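Local coordinates for protein serine acetyltransferase (PDB 6WYE) that probably catalyses the transfer of an acetyl group from acetyl-CoA to L-serine, giving O-acetyl-L-serine in the first step of cysteine biosynthesis, at residues Leu181-Gly186 with Ile201-Thr206; Pro219-Gly224 with Ala231-Asn236; Lys104-Asp109 with Ala135-Arg140; Ile141-Tyr146 with Ala172-Tyr177. One frame throughout, in Å; residues are numbered along the deposited sequence.

Contact 1: residues Leu181-Gly186 with Ile201-Thr206; sequences LDHATG and ILHGVT. With LMR ((2S)-2-hydroxybutanedioic acid), chain H.
Leu181 and Ile201 pair as parallel neighbours on adjacent coils of a left-handed parallel beta-helix, the fold of hexapeptide-repeat acyltransferases. Two backbone hydrogen bonds join the segments: Asp182 N donates to Ile201 O at 2.9 Å, and beyond the strands Gly204 N makes a weak 2.8 Å bond to Thr185 O. A water donates to both Gly186 O and Gly204 O, bridging the coils where these glycines lie close together.

Leu181 CD1 lies 4.0 Å from Ile201 CG2, and Leu202 CD1 touches both Asp182 CB and the His183 ring.

The imidazoles of His183 and His203 meet obliquely, planes 74° apart, with His183 CD2 3.2 Å from His203 ND1. His203 CG sits between its backbone N and carbonyl carbon (chi1 56°), turning the ring to His183. His183 ND1 bonds Asp168 of the second subunit, and His203 NE2 bonds Thr206 of the same subunit.

Bound (2S)-2-hydroxybutanedioic acid occupies the pocket beside this pair. Its O2 lies 2.8 Å from Asp182 OD2, and its carboxylate carbon C4 reaches the edge of the His183 ring, 3.2 Å from NE2. Asp182 OD1 stands over that ring's face. Asp117 and, from the second subunit, Gly209, Arg217 and His218 also bond the ligand, placing the site between subunits.

The Leu202 backbone bonds Ile227, and strand 200-202 lies between strands 180-182 and 226-227 in one face of the helix.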
loop_
_atom_site.group_PDB
_atom_site.type_symbol
_atom_site.label_atom_id
_atom_site.label_comp_id
_atom_site.label_asym_id
_atom_site.label_seq_id
_atom_site.Cartn_x
_atom_site.Cartn_y
_atom_site.Cartn_z
ATOM N N LEU A 181 13.594 -23.784 -14.921
ATOM C CA LEU A 181 13.398 -22.626 -15.800
ATOM C C LEU A 181 14.333 -21.548 -15.258
ATOM O O LEU A 181 13.984 -20.823 -14.322
ATOM C CB LEU A 181 11.944 -22.165 -15.817
ATOM C CG LEU A 181 11.657 -20.843 -16.557
ATOM C CD1 LEU A 181 12.129 -20.906 -18.010
ATOM C CD2 LEU A 181 10.174 -20.492 -16.499
ATOM N N ASP A 182 15.527 -21.468 -15.824
ATOM C CA ASP A 182 16.562 -20.571 -15.320
ATOM C C ASP A 182 16.358 -19.151 -15.851
ATOM O O ASP A 182 16.194 -18.960 -17.063
ATOM C CB ASP A 182 17.930 -21.109 -15.732
ATOM C CG ASP A 182 19.066 -20.475 -14.971
ATOM O OD1 ASP A 182 18.811 -19.769 -13.971
ATOM O OD2 ASP A 182 20.228 -20.687 -15.380
ATOM N N HIS A 183 16.387 -18.140 -14.969
ATOM C CA HIS A 183 16.212 -16.681 -15.292
ATOM C C HIS A 183 14.747 -16.396 -15.619
ATOM O O HIS A 183 14.276 -15.361 -15.154
ATOM C CB HIS A 183 17.220 -16.131 -16.298
ATOM C CG HIS A 183 18.606 -16.662 -16.202
ATOM N ND1 HIS A 183 19.449 -16.344 -15.168
ATOM C CD2 HIS A 183 19.308 -17.451 -17.037
ATOM C CE1 HIS A 183 20.604 -16.934 -15.360
ATOM N NE2 HIS A 183 20.544 -17.611 -16.498
ATOM N N ALA A 184 14.135 -17.177 -16.505
ATOM C CA ALA A 184 12.687 -17.220 -16.767
ATOM C C ALA A 184 12.144 -16.163 -17.722
ATOM O O ALA A 184 11.229 -16.465 -18.492
ATOM C CB ALA A 184 11.881 -17.113 -15.462
ATOM N N THR A 185 12.665 -14.933 -17.670
ATOM C CA THR A 185 12.052 -13.819 -18.395
ATOM C C THR A 185 11.741 -14.183 -19.840
ATOM O O THR A 185 12.617 -14.622 -20.586
ATOM C CB THR A 185 12.973 -12.608 -18.377
ATOM O OG1 THR A 185 13.486 -12.426 -17.047
ATOM C CG2 THR A 185 12.198 -11.363 -18.801
ATOM N N GLY A 186 10.490 -13.982 -20.236
ATOM C CA GLY A 186 10.105 -14.209 -21.618
ATOM C C GLY A 186 9.637 -15.610 -21.948
ATOM O O GLY A 186 9.307 -15.872 -23.109
ATOM N N ILE A 201 15.170 -25.528 -19.089
ATOM C CA ILE A 201 14.716 -24.497 -20.015
ATOM C C ILE A 201 15.341 -23.171 -19.608
ATOM O O ILE A 201 15.333 -22.809 -18.424
ATOM C CB ILE A 201 13.176 -24.371 -20.021
ATOM C CG1 ILE A 201 12.519 -25.735 -20.239
ATOM C CG2 ILE A 201 12.722 -23.390 -21.082
ATOM C CD1 ILE A 201 11.028 -25.637 -20.529
ATOM N N LEU A 202 15.839 -22.424 -20.590
ATOM C CA LEU A 202 16.403 -21.108 -20.327
ATOM C C LEU A 202 15.353 -20.023 -20.581
ATOM O O LEU A 202 14.268 -20.270 -21.117
ATOM C CB LEU A 202 17.658 -20.878 -21.179
ATOM C CG LEU A 202 18.998 -21.386 -20.608
ATOM C CD1 LEU A 202 19.431 -20.504 -19.417
ATOM C CD2 LEU A 202 18.955 -22.856 -20.186
ATOM N N HIS A 203 15.674 -18.809 -20.142
ATOM C CA HIS A 203 14.799 -17.665 -20.346
ATOM C C HIS A 203 14.533 -17.445 -21.841
ATOM O O HIS A 203 15.323 -17.844 -22.704
ATOM C CB HIS A 203 15.450 -16.419 -19.753
ATOM C CG HIS A 203 16.817 -16.162 -20.302
ATOM N ND1 HIS A 203 17.931 -16.840 -19.860
ATOM C CD2 HIS A 203 17.246 -15.324 -21.278
ATOM C CE1 HIS A 203 18.992 -16.431 -20.537
ATOM N NE2 HIS A 203 18.604 -15.505 -21.395
ATOM N N GLY A 204 13.407 -16.795 -22.142
ATOM C CA GLY A 204 13.073 -16.430 -23.511
ATOM C C GLY A 204 12.588 -17.557 -24.407
ATOM O O GLY A 204 12.331 -17.314 -25.601
ATOM N N VAL A 205 12.427 -18.765 -23.878
ATOM C CA VAL A 205 12.012 -19.903 -24.691
ATOM C C VAL A 205 10.510 -19.853 -24.932
ATOM O O VAL A 205 9.725 -19.504 -24.047
ATOM C CB VAL A 205 12.438 -21.221 -24.024
ATOM C CG1 VAL A 205 11.686 -22.417 -24.619
ATOM C CG2 VAL A 205 13.923 -21.415 -24.194
ATOM N N THR A 206 10.101 -20.211 -26.146
ATOM C CA THR A 206 8.699 -20.237 -26.530
ATOM C C THR A 206 8.287 -21.657 -26.874
ATOM O O THR A 206 8.896 -22.282 -27.746
ATOM C CB THR A 206 8.448 -19.328 -27.733
ATOM O OG1 THR A 206 8.882 -18.002 -27.422
ATOM C CG2 THR A 206 6.966 -19.330 -28.079
HETATM C C1 LMR H . 25.013 -20.545 -14.606
HETATM O O1A LMR H . 25.833 -20.967 -15.382
HETATM O O1B LMR H . 25.276 -19.982 -13.578
HETATM C C2 LMR H . 23.544 -20.746 -14.985
HETATM O O2 LMR H . 22.693 -20.103 -14.091
HETATM C C3 LMR H . 23.235 -20.243 -16.398
HETATM C C4 LMR H . 23.531 -18.771 -16.564
HETATM O O4A LMR H . 23.776 -18.123 -15.586
HETATM O O4B LMR H . 23.510 -18.309 -17.664
HETATM O O HOH W 1 10.461 -14.784 -25.340
#

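Contact 2: residues Pro219-Gly224 with Ala231-Asn236; sequences PKIGDG and ASILGN
The ring of Pro219 presses against Ile233 at the tight centre of this contact. Pro219 CG sits 3.5 Å from Ile233 CG2, closer than usual for two carbons, and 3.1 Å from Ile233 O, while Pro219 CB also meets the same methyl. The two side chains cross at a slant. At chi1 -49°, CG1 of Ile233 lies opposite the carbonyl carbon and CG2 opposite the backbone N; the gamma methyl thus meets the proline and the longer branch runs on to Ile221, where the two CD1 methyls meet tip to tip at 4.0 Å. Pro219 N comes within 3.0 Å of Gly235 O, yet a proline nitrogen has no hydrogen to give. No hydrogen bond links the segments, and side-chain packing joins them.

On the outer side the contact loosens. Lys220 CE passes Asn236 OD1 at 4.1 Å, and the lysine ammonium is engaged instead in a salt bridge with Asp216. Asn236 is solvent-exposed.

Gly235 carries the chain round the corner with a positive phi of 95°, backbone angles at which a side chain would collide with the preceding carbonyl.

The isoleucines point into the apolar interior of the left-handed beta-helix, as is usual for hexapeptide repeats: both touch Ile239 of strand 238-239, and Ile233 also packs on Leu207 of strand 206-208 and Ile245 of strand 244-245. Strands 220-221 and 232-234 belong to different faces of the prism.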
loop_
_atom_site.group_PDB
_atom_site.type_symbol
_atom_site.label_atom_id
_atom_site.label_comp_id
_atom_site.label_asym_id
_atom_site.label_seq_id
_atom_site.Cartn_x
_atom_site.Cartn_y
_atom_site.Cartn_z
ATOM N N PRO A 219 3.970 -27.576 -28.773
ATOM C CA PRO A 219 4.911 -28.701 -28.702
ATOM C C PRO A 219 4.659 -29.598 -27.504
ATOM O O PRO A 219 4.090 -29.202 -26.484
ATOM C CB PRO A 219 6.284 -28.026 -28.587
ATOM C CG PRO A 219 6.065 -26.641 -29.074
ATOM C CD PRO A 219 4.663 -26.276 -28.749
ATOM N N LYS A 220 5.095 -30.839 -27.652
ATOM C CA LYS A 220 5.181 -31.784 -26.549
ATOM C C LYS A 220 6.640 -32.182 -26.402
ATOM O O LYS A 220 7.258 -32.655 -27.363
ATOM C CB LYS A 220 4.270 -32.982 -26.795
ATOM C CG LYS A 220 2.936 -32.536 -27.347
ATOM C CD LYS A 220 1.785 -33.421 -26.930
ATOM C CE LYS A 220 0.500 -32.881 -27.548
ATOM N NZ LYS A 220 -0.654 -33.817 -27.489
ATOM N N ILE A 221 7.196 -31.944 -25.213
ATOM C CA ILE A 221 8.623 -32.079 -24.949
ATOM C C ILE A 221 8.852 -33.344 -24.125
ATOM O O ILE A 221 8.244 -33.520 -23.058
ATOM C CB ILE A 221 9.179 -30.845 -24.210
ATOM C CG1 ILE A 221 8.705 -29.542 -24.879
ATOM C CG2 ILE A 221 10.699 -30.934 -24.113
ATOM C CD1 ILE A 221 9.317 -29.263 -26.238
ATOM N N GLY A 222 9.755 -34.214 -24.608
ATOM C CA GLY A 222 10.067 -35.443 -23.901
ATOM C C GLY A 222 11.039 -35.247 -22.740
ATOM O O GLY A 222 11.665 -34.198 -22.581
ATOM N N ASP A 223 11.178 -36.304 -21.933
ATOM C CA ASP A 223 12.075 -36.284 -20.778
ATOM C C ASP A 223 13.507 -35.967 -21.192
ATOM O O ASP A 223 13.955 -36.320 -22.288
ATOM C CB ASP A 223 12.067 -37.636 -20.055
ATOM C CG ASP A 223 10.700 -38.021 -19.504
ATOM O OD1 ASP A 223 9.705 -37.302 -19.735
ATOM O OD2 ASP A 223 10.622 -39.079 -18.844
ATOM N N GLY A 224 14.236 -35.311 -20.285
ATOM C CA GLY A 224 15.664 -35.084 -20.416
ATOM C C GLY A 224 16.094 -33.963 -21.339
ATOM O O GLY A 224 17.303 -33.746 -21.492
ATOM N N ALA A 231 15.211 -19.873 -27.673
ATOM C CA ALA A 231 14.744 -20.805 -28.692
ATOM C C ALA A 231 13.226 -20.741 -28.795
ATOM O O ALA A 231 12.528 -20.439 -27.816
ATOM C CB ALA A 231 15.180 -22.236 -28.359
ATOM N N SER A 232 12.712 -21.023 -29.995
ATOM C CA SER A 232 11.276 -21.100 -30.243
ATOM C C SER A 232 10.914 -22.462 -30.815
ATOM O O SER A 232 11.542 -22.931 -31.772
ATOM C CB SER A 232 10.823 -20.020 -31.217
ATOM O OG SER A 232 10.959 -18.740 -30.635
ATOM N N ILE A 233 9.893 -23.084 -30.244
ATOM C CA ILE A 233 9.399 -24.379 -30.691
ATOM C C ILE A 233 7.923 -24.182 -30.974
ATOM O O ILE A 233 7.150 -23.881 -30.052
ATOM C CB ILE A 233 9.646 -25.474 -29.645
ATOM C CG1 ILE A 233 11.105 -25.421 -29.180
ATOM C CG2 ILE A 233 9.328 -26.855 -30.205
ATOM C CD1 ILE A 233 11.480 -26.462 -28.143
ATOM N N LEU A 234 7.531 -24.305 -32.247
ATOM C CA LEU A 234 6.236 -23.840 -32.722
ATOM C C LEU A 234 5.437 -24.970 -33.364
ATOM O O LEU A 234 5.962 -25.726 -34.187
ATOM C CB LEU A 234 6.415 -22.699 -33.745
ATOM C CG LEU A 234 7.265 -21.525 -33.246
ATOM C CD1 LEU A 234 7.395 -20.457 -34.310
ATOM C CD2 LEU A 234 6.646 -20.965 -31.965
ATOM N N GLY A 235 4.155 -25.051 -33.013
ATOM C CA GLY A 235 3.269 -26.022 -33.616
ATOM C C GLY A 235 3.134 -27.303 -32.811
ATOM O O GLY A 235 3.763 -27.518 -31.765
ATOM N N ASN A 236 2.252 -28.167 -33.320
ATOM C CA ASN A 236 1.947 -29.463 -32.713
ATOM C C ASN A 236 3.031 -30.468 -33.098
ATOM O O ASN A 236 2.823 -31.396 -33.879
ATOM C CB ASN A 236 0.568 -29.938 -33.163
ATOM C CG ASN A 236 0.126 -31.218 -32.464
ATOM O OD1 ASN A 236 0.612 -31.556 -31.382
ATOM N ND2 ASN A 236 -0.800 -31.933 -33.084
#

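Contact 3: residues Lys104-Asp109 with Ala135-Arg140; sequences KCVEAD and AIQAHR
Asp109 OD2 is gripped by two donors from the facing helix. Arg140 NH2 forms a salt bridge with it at 2.8 Å, the N-H pointing almost straight at the oxygen (177°); it arrives on the syn side, somewhat out of the carboxylate plane. Gln137 NE2 binds the same oxygen, also at 2.8 Å, through its anti lone pair. OD2 lies close to the planes of both donor groups, although the carboxylate itself is turned well away from the guanidinium plane.

A third bond closes the group: Arg140 NE donates to Gln137 OE1 at 2.9 Å, so one N-H of the amide goes to the aspartate and its carbonyl to the arginine. The glutamine chain bends at chi2 (-31°), which brings its amide in from the side of its helix, whereas Arg140 is extended from CG to NE and carries its guanidinium across to the other helix. Asp109 OD1 accepts from Leu179 N, and Arg140 NH2 also bonds Gly176 O, so this buried pair also bonds the backbone at Gly176 and Leu179. With both carboxylate oxygens engaged, the carboxylate has little freedom to rotate.

Apolar atoms frame the network. Cys105 CB lies over the centre of one guanidinium face, 3.6 Å from Arg140 CZ, and Val106 CG2 rests 3.4 Å from Gln137 OE1.

The segment axes run nearly antiparallel at 167°, 10.8 Å apart. Helices 100-116 and 131-147 pack within the alpha-helical N-terminal domain; helix 66-78 covers Val106 and Gln137, while Leu175 of strand 174-175 meets Ile136.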
loop_
_atom_site.group_PDB
_atom_site.type_symbol
_atom_site.label_atom_id
_atom_site.label_comp_id
_atom_site.label_asym_id
_atom_site.label_seq_id
_atom_site.Cartn_x
_atom_site.Cartn_y
_atom_site.Cartn_z
ATOM N N LYS A 104 5.370 -32.932 -4.380
ATOM C CA LYS A 104 6.431 -33.829 -4.824
ATOM C C LYS A 104 7.140 -33.260 -6.046
ATOM O O LYS A 104 8.369 -33.338 -6.152
ATOM C CB LYS A 104 5.863 -35.218 -5.116
ATOM N N CYS A 105 6.387 -32.663 -6.967
ATOM C CA CYS A 105 7.023 -31.971 -8.081
ATOM C C CYS A 105 7.875 -30.812 -7.588
ATOM O O CYS A 105 9.001 -30.615 -8.062
ATOM C CB CYS A 105 5.950 -31.504 -9.055
ATOM S SG CYS A 105 5.084 -32.895 -9.793
ATOM N N VAL A 106 7.370 -30.063 -6.599
ATOM C CA VAL A 106 8.114 -28.937 -6.032
ATOM C C VAL A 106 9.475 -29.395 -5.527
ATOM O O VAL A 106 10.514 -28.783 -5.827
ATOM C CB VAL A 106 7.301 -28.269 -4.904
ATOM C CG1 VAL A 106 8.186 -27.346 -4.078
ATOM C CG2 VAL A 106 6.133 -27.494 -5.478
ATOM N N GLU A 107 9.491 -30.490 -4.760
ATOM C CA GLU A 107 10.751 -31.006 -4.233
ATOM C C GLU A 107 11.681 -31.458 -5.349
ATOM O O GLU A 107 12.890 -31.200 -5.302
ATOM C CB GLU A 107 10.486 -32.168 -3.267
ATOM C CG GLU A 107 9.553 -31.801 -2.118
ATOM C CD GLU A 107 9.918 -32.496 -0.813
ATOM O OE1 GLU A 107 10.808 -33.381 -0.821
ATOM O OE2 GLU A 107 9.291 -32.165 0.220
ATOM N N ALA A 108 11.145 -32.154 -6.353
ATOM C CA ALA A 108 11.992 -32.567 -7.471
ATOM C C ALA A 108 12.618 -31.359 -8.156
ATOM O O ALA A 108 13.802 -31.372 -8.510
ATOM C CB ALA A 108 11.175 -33.389 -8.468
ATOM N N ASP A 109 11.834 -30.293 -8.332
ATOM C CA ASP A 109 12.341 -29.088 -8.983
ATOM C C ASP A 109 13.490 -28.464 -8.201
ATOM O O ASP A 109 14.491 -28.042 -8.791
ATOM C CB ASP A 109 11.196 -28.080 -9.162
ATOM C CG ASP A 109 10.218 -28.495 -10.248
ATOM O OD1 ASP A 109 10.411 -29.579 -10.847
ATOM O OD2 ASP A 109 9.254 -27.737 -10.520
ATOM N N ALA A 135 7.482 -19.165 -10.986
ATOM C CA ALA A 135 6.492 -19.225 -12.062
ATOM C C ALA A 135 6.022 -20.654 -12.305
ATOM O O ALA A 135 4.824 -20.892 -12.508
ATOM C CB ALA A 135 7.064 -18.636 -13.352
ATOM N N ILE A 136 6.955 -21.612 -12.288
ATOM C CA ILE A 136 6.597 -23.010 -12.500
ATOM C C ILE A 136 5.611 -23.471 -11.435
ATOM O O ILE A 136 4.587 -24.091 -11.739
ATOM C CB ILE A 136 7.863 -23.898 -12.487
ATOM C CG1 ILE A 136 8.744 -23.679 -13.720
ATOM C CG2 ILE A 136 7.494 -25.382 -12.346
ATOM C CD1 ILE A 136 8.034 -23.883 -15.016
ATOM N N GLN A 137 5.930 -23.212 -10.165
ATOM C CA GLN A 137 5.068 -23.686 -9.088
ATOM C C GLN A 137 3.742 -22.943 -9.078
ATOM O O GLN A 137 2.700 -23.548 -8.808
ATOM C CB GLN A 137 5.763 -23.565 -7.729
ATOM C CG GLN A 137 7.181 -24.174 -7.627
ATOM C CD GLN A 137 7.413 -25.378 -8.529
ATOM O OE1 GLN A 137 6.551 -26.250 -8.665
ATOM N NE2 GLN A 137 8.597 -25.435 -9.140
ATOM N N ALA A 138 3.754 -21.630 -9.347
ATOM C CA ALA A 138 2.484 -20.929 -9.504
ATOM C C ALA A 138 1.654 -21.576 -10.602
ATOM O O ALA A 138 0.431 -21.698 -10.472
ATOM C CB ALA A 138 2.705 -19.447 -9.815
ATOM N N HIS A 139 2.299 -22.010 -11.693
ATOM C CA HIS A 139 1.513 -22.638 -12.756
ATOM C C HIS A 139 0.925 -23.971 -12.309
ATOM O O HIS A 139 -0.237 -24.268 -12.603
ATOM C CB HIS A 139 2.330 -22.863 -14.019
ATOM C CG HIS A 139 1.665 -23.828 -14.954
ATOM N ND1 HIS A 139 0.542 -23.495 -15.684
ATOM C CD2 HIS A 139 1.887 -25.145 -15.187
ATOM C CE1 HIS A 139 0.137 -24.550 -16.370
ATOM N NE2 HIS A 139 0.939 -25.563 -16.086
ATOM N N ARG A 140 1.708 -24.784 -11.599
ATOM C CA ARG A 140 1.191 -26.063 -11.111
ATOM C C ARG A 140 -0.095 -25.863 -10.323
ATOM O O ARG A 140 -1.102 -26.540 -10.567
ATOM C CB ARG A 140 2.240 -26.760 -10.240
ATOM C CG ARG A 140 3.478 -27.204 -10.953
ATOM C CD ARG A 140 4.332 -28.076 -10.025
ATOM N NE ARG A 140 5.693 -28.229 -10.528
ATOM C CZ ARG A 140 6.016 -28.965 -11.590
ATOM N NH1 ARG A 140 5.076 -29.628 -12.258
ATOM N NH2 ARG A 140 7.278 -29.048 -11.982
#

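Contact 4: residues Ile141-Tyr146 with Ala172-Tyr177; sequences INHRLY and AARLGY
His143 and Tyr146, one turn apart on helix 131-147, lean on the chain as it enters strand 174-175. The carbonyl oxygen of Ala173 lies over one face of the His143 imidazole, toward its rim and 3.4 Å from ND1, but the angle is too poor for a hydrogen bond. Ala172 O approaches CE1 obliquely at 3.5 Å. On the strand, Arg174 brings its aliphatic CG to 3.8 Å from His143 NE2 and crosses the ring at a slant. Tyr146 meets the start of the segment: its CE2 touches Ala172 CB at 3.7 Å, and Ala172 N sits above the ring face near its rim.

Both aromatic side chains leave the helix with CG anti to the backbone N (chi1 -173° in His143, -175° in Tyr146), which sends both rings toward residues 172-174, His143 to the carbonyls and Tyr146 to the Ala172 methyl.

Further out, His143 ND1 is hydrogen-bonded to Pro171 O, which helps to set the ring's rotation, and Ala173 O accepts from His139 one turn earlier on the helix. His170 ND1 bonds Ala172 N. Lys151 makes a cation-pi contact with Tyr146.

Because no hydrogen bond crosses between the two segments, the join relies on van der Waals contact and on carbonyls near an imidazole, while the polar anchoring is supplied by flanking residues. The ND1-Pro171 bond implies a proton on ND1; a positive charge on the ring would probably be discouraged by nearby Arg174.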
loop_
_atom_site.group_PDB
_atom_site.type_symbol
_atom_site.label_atom_id
_atom_site.label_comp_id
_atom_site.label_asym_id
_atom_site.label_seq_id
_atom_site.Cartn_x
_atom_site.Cartn_y
_atom_site.Cartn_z
ATOM N N ILE A 141 -0.099 -24.905 -9.393
ATOM C CA ILE A 141 -1.340 -24.593 -8.683
ATOM C C ILE A 141 -2.380 -24.040 -9.651
ATOM O O ILE A 141 -3.557 -24.432 -9.618
ATOM C CB ILE A 141 -1.069 -23.611 -7.529
ATOM C CG1 ILE A 141 -0.004 -24.183 -6.593
ATOM C CG2 ILE A 141 -2.360 -23.319 -6.772
ATOM C CD1 ILE A 141 0.446 -23.214 -5.512
ATOM N N ASN A 142 -1.964 -23.133 -10.542
ATOM C CA ASN A 142 -2.899 -22.576 -11.518
ATOM C C ASN A 142 -3.555 -23.673 -12.341
ATOM O O ASN A 142 -4.766 -23.625 -12.603
ATOM C CB ASN A 142 -2.192 -21.586 -12.441
ATOM C CG ASN A 142 -3.022 -20.352 -12.682
ATOM O OD1 ASN A 142 -3.753 -19.915 -11.792
ATOM N ND2 ASN A 142 -2.933 -19.787 -13.885
ATOM N N HIS A 143 -2.772 -24.676 -12.742
ATOM C CA HIS A 143 -3.312 -25.784 -13.515
ATOM C C HIS A 143 -4.373 -26.534 -12.722
ATOM O O HIS A 143 -5.431 -26.885 -13.262
ATOM C CB HIS A 143 -2.174 -26.719 -13.933
ATOM C CG HIS A 143 -2.592 -27.804 -14.873
ATOM N ND1 HIS A 143 -3.225 -27.549 -16.072
ATOM C CD2 HIS A 143 -2.457 -29.149 -14.798
ATOM C CE1 HIS A 143 -3.461 -28.691 -16.693
ATOM N NE2 HIS A 143 -3.007 -29.678 -15.940
ATOM N N ARG A 144 -4.119 -26.760 -11.428
ATOM C CA ARG A 144 -5.101 -27.413 -10.564
ATOM C C ARG A 144 -6.386 -26.592 -10.462
ATOM O O ARG A 144 -7.491 -27.144 -10.529
ATOM C CB ARG A 144 -4.476 -27.666 -9.184
ATOM C CG ARG A 144 -5.423 -28.062 -8.031
ATOM C CD ARG A 144 -6.414 -29.173 -8.385
ATOM N NE ARG A 144 -5.750 -30.395 -8.820
ATOM C CZ ARG A 144 -6.242 -31.236 -9.727
ATOM N NH1 ARG A 144 -7.419 -30.991 -10.293
ATOM N NH2 ARG A 144 -5.559 -32.324 -10.057
ATOM N N LEU A 145 -6.263 -25.275 -10.275
ATOM C CA LEU A 145 -7.442 -24.411 -10.214
ATOM C C LEU A 145 -8.237 -24.483 -11.513
ATOM O O LEU A 145 -9.474 -24.439 -11.504
ATOM C CB LEU A 145 -7.011 -22.973 -9.918
ATOM C CG LEU A 145 -6.437 -22.756 -8.521
ATOM C CD1 LEU A 145 -5.997 -21.316 -8.316
ATOM C CD2 LEU A 145 -7.488 -23.162 -7.474
ATOM N N TYR A 146 -7.535 -24.573 -12.640
ATOM C CA TYR A 146 -8.178 -24.672 -13.943
ATOM C C TYR A 146 -8.948 -25.981 -14.079
ATOM O O TYR A 146 -10.105 -25.992 -14.519
ATOM C CB TYR A 146 -7.106 -24.563 -15.036
ATOM C CG TYR A 146 -7.596 -24.533 -16.466
ATOM C CD1 TYR A 146 -8.075 -23.364 -17.033
ATOM C CD2 TYR A 146 -7.521 -25.663 -17.269
ATOM C CE1 TYR A 146 -8.505 -23.330 -18.362
ATOM C CE2 TYR A 146 -7.947 -25.640 -18.588
ATOM C CZ TYR A 146 -8.439 -24.473 -19.129
ATOM O OH TYR A 146 -8.861 -24.451 -20.447
ATOM N N ALA A 172 -3.840 -24.484 -18.922
ATOM C CA ALA A 172 -4.022 -25.836 -19.427
ATOM C C ALA A 172 -2.711 -26.539 -19.769
ATOM O O ALA A 172 -2.719 -27.756 -19.976
ATOM C CB ALA A 172 -4.943 -25.811 -20.655
ATOM N N ALA A 173 -1.588 -25.824 -19.813
ATOM C CA ALA A 173 -0.314 -26.469 -20.097
ATOM C C ALA A 173 0.012 -27.492 -19.012
ATOM O O ALA A 173 -0.289 -27.287 -17.829
ATOM C CB ALA A 173 0.802 -25.428 -20.188
ATOM N N ARG A 174 0.634 -28.595 -19.422
ATOM C CA ARG A 174 0.935 -29.722 -18.540
ATOM C C ARG A 174 2.444 -29.847 -18.354
ATOM O O ARG A 174 3.182 -30.007 -19.330
ATOM C CB ARG A 174 0.353 -31.018 -19.111
ATOM C CG ARG A 174 -1.155 -31.197 -18.856
ATOM C CD ARG A 174 -1.788 -32.187 -19.831
ATOM N NE ARG A 174 -1.027 -33.435 -19.948
ATOM C CZ ARG A 174 -0.967 -34.169 -21.060
ATOM N NH1 ARG A 174 -1.621 -33.784 -22.154
ATOM N NH2 ARG A 174 -0.255 -35.286 -21.083
ATOM N N LEU A 175 2.897 -29.793 -17.102
ATOM C CA LEU A 175 4.318 -29.743 -16.771
ATOM C C LEU A 175 4.692 -30.917 -15.878
ATOM O O LEU A 175 4.074 -31.116 -14.825
ATOM C CB LEU A 175 4.663 -28.429 -16.055
ATOM C CG LEU A 175 5.145 -27.232 -16.888
ATOM C CD1 LEU A 175 4.256 -26.990 -18.080
ATOM C CD2 LEU A 175 5.210 -25.980 -16.024
ATOM N N GLY A 176 5.718 -31.668 -16.275
ATOM C CA GLY A 176 6.247 -32.747 -15.460
ATOM C C GLY A 176 7.103 -32.218 -14.320
ATOM O O GLY A 176 7.156 -31.019 -14.054
ATOM N N TYR A 177 7.793 -33.139 -13.641
ATOM C CA TYR A 177 8.634 -32.807 -12.492
ATOM C C TYR A 177 10.116 -32.755 -12.877
ATOM O O TYR A 177 10.522 -33.153 -13.968
ATOM C CB TYR A 177 8.424 -33.809 -11.344
ATOM C CG TYR A 177 8.805 -35.241 -11.685
ATOM C CD1 TYR A 177 10.136 -35.636 -11.751
ATOM C CD2 TYR A 177 7.828 -36.196 -11.946
ATOM C CE1 TYR A 177 10.482 -36.947 -12.075
ATOM C CE2 TYR A 177 8.163 -37.502 -12.256
ATOM C CZ TYR A 177 9.485 -37.871 -12.323
ATOM O OH TYR A 177 9.813 -39.170 -12.640
#

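The contacts follow one another along the chain as 3, 4, 1 and 2, passing from the helical N-terminal domain into the left-handed beta-helix. Contacts 3 and 4, with centres about 9 Å apart, share helix 131-147; His139 and Arg140 reach Ala173 and Gly176, joining that helix to the first coils. Contact 1 lies about 15 Å from contact 3 between centres and touches it where Leu181 meets Ile136. Contacts 1 and 2, centres about 14 Å apart, meet through probable backbone hydrogen bonds of Thr206 with Ala231 and Ile233. Contacts 2 and 4 reach the same sheet without touching. The chain thus passes from the helices through successive coils to a ligand pocket completed by another subunit.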